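Local coordinates for pyridoxamine 5'-phosphate oxidase-related, FMN-binding protein (Paracoccus denitrificans, PDB 6VNA), which probably binds c-type heme and degrades it as a noncanonical heme oxygenase built on the fold of the FMN-binding pyridoxamine 5'-phosphate oxidase family, at residues I44-D49 with L76-E81. Residues are numbered along the deposited sequence; the frame is centred on the assembly and turned at random.
Sequences IALQTD and LLIAAE
Leu-46 spreads its two methyls over different residues of the strand 73-79, and the branch against Ile-78 is the tightest part of the contact. CD2 lies 3.7 Å from CD1 of Ile-78 and also touches CG1 of that residue, the two side chains crossing at about a right angle. The other branch meets Leu-76 tip to tip and more loosely, with 4.1 Å between CD1 of Leu-46 and CD1 of Leu-76. The chi1 of 180° sets CG of Leu-46 beside the carbonyl carbon, and from there the two methyls part. Leu-76 is forked in turn: its CD2 sits 4.0 Å from CD1 of Ile-44, which crosses it nearly perpendicularly. CG1 of Ile-44, lodged between N and the carbonyl carbon (chi1 61°), carries CD1 to this meeting.

All four side chains are buried, and no hydrogen bond joins the segments, whose strand axes pass 10.0 Å apart at 77°. Ala-27 and Leu-29 of the intervening strand 26-32 line this apolar cluster, and Leu-21 of helix 11-23 packs on Ile-78. Beyond Ile-78, residues 79-81 leave the cluster and grow more exposed, although Ala-79 packs on Arg-43 of the second subunit and Glu-81 OE2 accepts a hydrogen bond from Arg-25 N. Such packing between steeply crossed, non-adjacent strands is characteristic of the interior of the split β-barrel in FMN-binding, pyridoxamine 5'-phosphate oxidase-like proteins.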
ATOM      1  N   ILE A  44       0.902   4.506  -6.215  1.00 45.42           N
ATOM      2  CA  ILE A  44       0.188   5.676  -6.803  1.00 47.59           C
ATOM      3  C   ILE A  44       0.880   7.002  -6.464  1.00 42.58           C
ATOM      4  O   ILE A  44       1.526   7.111  -5.414  1.00 45.70           O
ATOM      5  CB  ILE A  44      -1.266   5.716  -6.302  1.00 46.78           C
ATOM      6  CG1 ILE A  44      -1.342   5.856  -4.779  1.00 44.49           C
ATOM      7  CG2 ILE A  44      -2.033   4.506  -6.805  1.00 48.11           C
ATOM      8  CD1 ILE A  44      -2.580   6.571  -4.292  1.00 43.72           C
ATOM      9  N   ALA A  45       0.677   7.996  -7.313  1.00 42.99           N
ATOM     10  CA  ALA A  45       0.957   9.413  -6.999  1.00 46.77           C
ATOM     11  C   ALA A  45      -0.099   9.846  -5.987  1.00 41.39           C
ATOM     12  O   ALA A  45      -1.285   9.554  -6.199  1.00 42.88           O
ATOM     13  CB  ALA A  45       0.948  10.261  -8.247  1.00 47.70           C
ATOM     14  N   LEU A  46       0.343  10.381  -4.865  1.00 41.26           N
ATOM     15  CA  LEU A  46      -0.543  10.821  -3.768  1.00 45.08           C
ATOM     16  C   LEU A  46       0.049  12.057  -3.092  1.00 47.10           C
ATOM     17  O   LEU A  46       1.210  12.010  -2.664  1.00 45.98           O
ATOM     18  CB  LEU A  46      -0.698   9.718  -2.725  1.00 48.69           C
ATOM     19  CG  LEU A  46      -1.607  10.131  -1.568  1.00 48.74           C
ATOM     20  CD1 LEU A  46      -3.057   9.757  -1.869  1.00 50.71           C
ATOM     21  CD2 LEU A  46      -1.141   9.527  -0.267  1.00 51.68           C
ATOM     22  N   GLN A  47      -0.765  13.098  -2.980  1.00 52.98           N
ATOM     23  CA  GLN A  47      -0.502  14.324  -2.195  1.00 50.83           C
ATOM     24  C   GLN A  47      -1.713  14.553  -1.288  1.00 52.82           C
ATOM     25  O   GLN A  47      -2.554  13.649  -1.206  1.00 54.44           O
ATOM     26  CB  GLN A  47      -0.255  15.469  -3.171  1.00 50.05           C
ATOM     27  CG  GLN A  47       0.896  15.203  -4.126  1.00 49.21           C
ATOM     28  CD  GLN A  47       1.145  16.382  -5.036  1.00 48.13           C
ATOM     29  OE1 GLN A  47       0.748  17.508  -4.750  1.00 59.01           O
ATOM     30  NE2 GLN A  47       1.753  16.122  -6.175  1.00 47.71           N
ATOM     31  N   THR A  48      -1.774  15.694  -0.608  1.00 52.39           N
ATOM     32  CA  THR A  48      -2.973  16.199   0.110  1.00 55.94           C
ATOM     33  C   THR A  48      -3.588  17.314  -0.736  1.00 52.89           C
ATOM     34  O   THR A  48      -2.854  17.836  -1.548  1.00 49.13           O
ATOM     35  CB  THR A  48      -2.558  16.704   1.492  1.00 57.29           C
ATOM     36  OG1 THR A  48      -1.596  17.734   1.250  1.00 67.62           O
ATOM     37  CG2 THR A  48      -1.965  15.619   2.356  1.00 56.33           C
ATOM     38  N   ASP A  49      -4.861  17.688  -0.561  1.00 67.11           N
ATOM     39  CA  ASP A  49      -5.320  19.027  -1.042  1.00 78.33           C
ATOM     40  C   ASP A  49      -5.417  19.967   0.168  1.00 77.99           C
ATOM     41  O   ASP A  49      -4.932  19.575   1.262  1.00 65.37           O
ATOM     42  CB  ASP A  49      -6.537  18.991  -1.989  1.00 82.19           C
ATOM     43  CG  ASP A  49      -7.764  18.212  -1.561  1.00 82.26           C
ATOM     44  OD1 ASP A  49      -7.811  17.772  -0.390  1.00 98.65           O
ATOM     45  OD2 ASP A  49      -8.669  18.061  -2.416  1.00 66.89           O
ATOM     46  N   LEU A  76      -4.313   3.282   2.465  1.00 44.95           N
ATOM     47  CA  LEU A  76      -3.037   3.942   2.054  1.00 44.03           C
ATOM     48  C   LEU A  76      -1.967   3.609   3.089  1.00 41.52           C
ATOM     49  O   LEU A  76      -2.289   3.696   4.310  1.00 45.29           O
ATOM     50  CB  LEU A  76      -3.194   5.462   1.987  1.00 41.99           C
ATOM     51  CG  LEU A  76      -4.153   6.009   0.949  1.00 42.01           C
ATOM     52  CD1 LEU A  76      -4.437   7.483   1.214  1.00 44.34           C
ATOM     53  CD2 LEU A  76      -3.598   5.821  -0.445  1.00 43.77           C
ATOM     54  N   LEU A  77      -0.778   3.223   2.609  1.00 42.39           N
ATOM     55  CA  LEU A  77       0.511   3.295   3.340  1.00 39.99           C
ATOM     56  C   LEU A  77       1.313   4.495   2.828  1.00 38.55           C
ATOM     57  O   LEU A  77       1.571   4.596   1.606  1.00 39.69           O
ATOM     58  CB  LEU A  77       1.328   2.022   3.116  1.00 41.04           C
ATOM     59  CG  LEU A  77       2.598   1.928   3.966  1.00 41.56           C
ATOM     60  CD1 LEU A  77       2.279   2.178   5.443  1.00 40.68           C
ATOM     61  CD2 LEU A  77       3.254   0.562   3.798  1.00 44.64           C
ATOM     62  N   ILE A  78       1.727   5.357   3.738  1.00 42.07           N
ATOM     63  CA  ILE A  78       2.547   6.563   3.423  1.00 42.91           C
ATOM     64  C   ILE A  78       3.834   6.461   4.244  1.00 37.19           C
ATOM     65  O   ILE A  78       3.772   6.409   5.468  1.00 38.94           O
ATOM     66  CB  ILE A  78       1.706   7.819   3.698  1.00 47.22           C
ATOM     67  CG1 ILE A  78       0.447   7.798   2.833  1.00 52.01           C
ATOM     68  CG2 ILE A  78       2.517   9.090   3.508  1.00 50.56           C
ATOM     69  CD1 ILE A  78      -0.615   8.754   3.286  1.00 57.77           C
ATOM     70  N   ALA A  79       4.963   6.322   3.580  1.00 46.52           N
ATOM     71  CA  ALA A  79       6.290   6.227   4.216  1.00 49.87           C
ATOM     72  C   ALA A  79       7.057   7.497   3.862  1.00 47.87           C
ATOM     73  O   ALA A  79       6.635   8.221   2.946  1.00 53.37           O
ATOM     74  CB  ALA A  79       7.002   4.968   3.773  1.00 52.67           C
ATOM     75  N   ALA A  80       8.090   7.786   4.649  1.00 60.40           N
ATOM     76  CA  ALA A  80       9.070   8.863   4.406  1.00 56.40           C
ATOM     77  C   ALA A  80       9.947   8.446   3.218  1.00 54.69           C
ATOM     78  O   ALA A  80      10.729   7.485   3.367  1.00 58.87           O
ATOM     79  CB  ALA A  80       9.859   9.071   5.671  1.00 60.18           C
ATOM     80  N   GLU A  81       9.802   9.118   2.077  1.00 51.80           N
ATOM     81  CA  GLU A  81      10.452   8.706   0.804  1.00 64.16           C
ATOM     82  C   GLU A  81      11.974   8.923   0.938  1.00 68.83           C
ATOM     83  O   GLU A  81      12.740   8.092   0.402  1.00 67.78           O
ATOM     84  CB  GLU A  81       9.772   9.408  -0.384  1.00 69.16           C
ATOM     85  CG  GLU A  81       8.374   8.832  -0.722  1.00 77.15           C
ATOM     86  CD  GLU A  81       7.345   9.770  -1.380  1.00 82.43           C
ATOM     87  OE1 GLU A  81       7.487  10.074  -2.600  1.00 76.12           O
ATOM     88  OE2 GLU A  81       6.371  10.191  -0.685  1.00 65.37           O
TER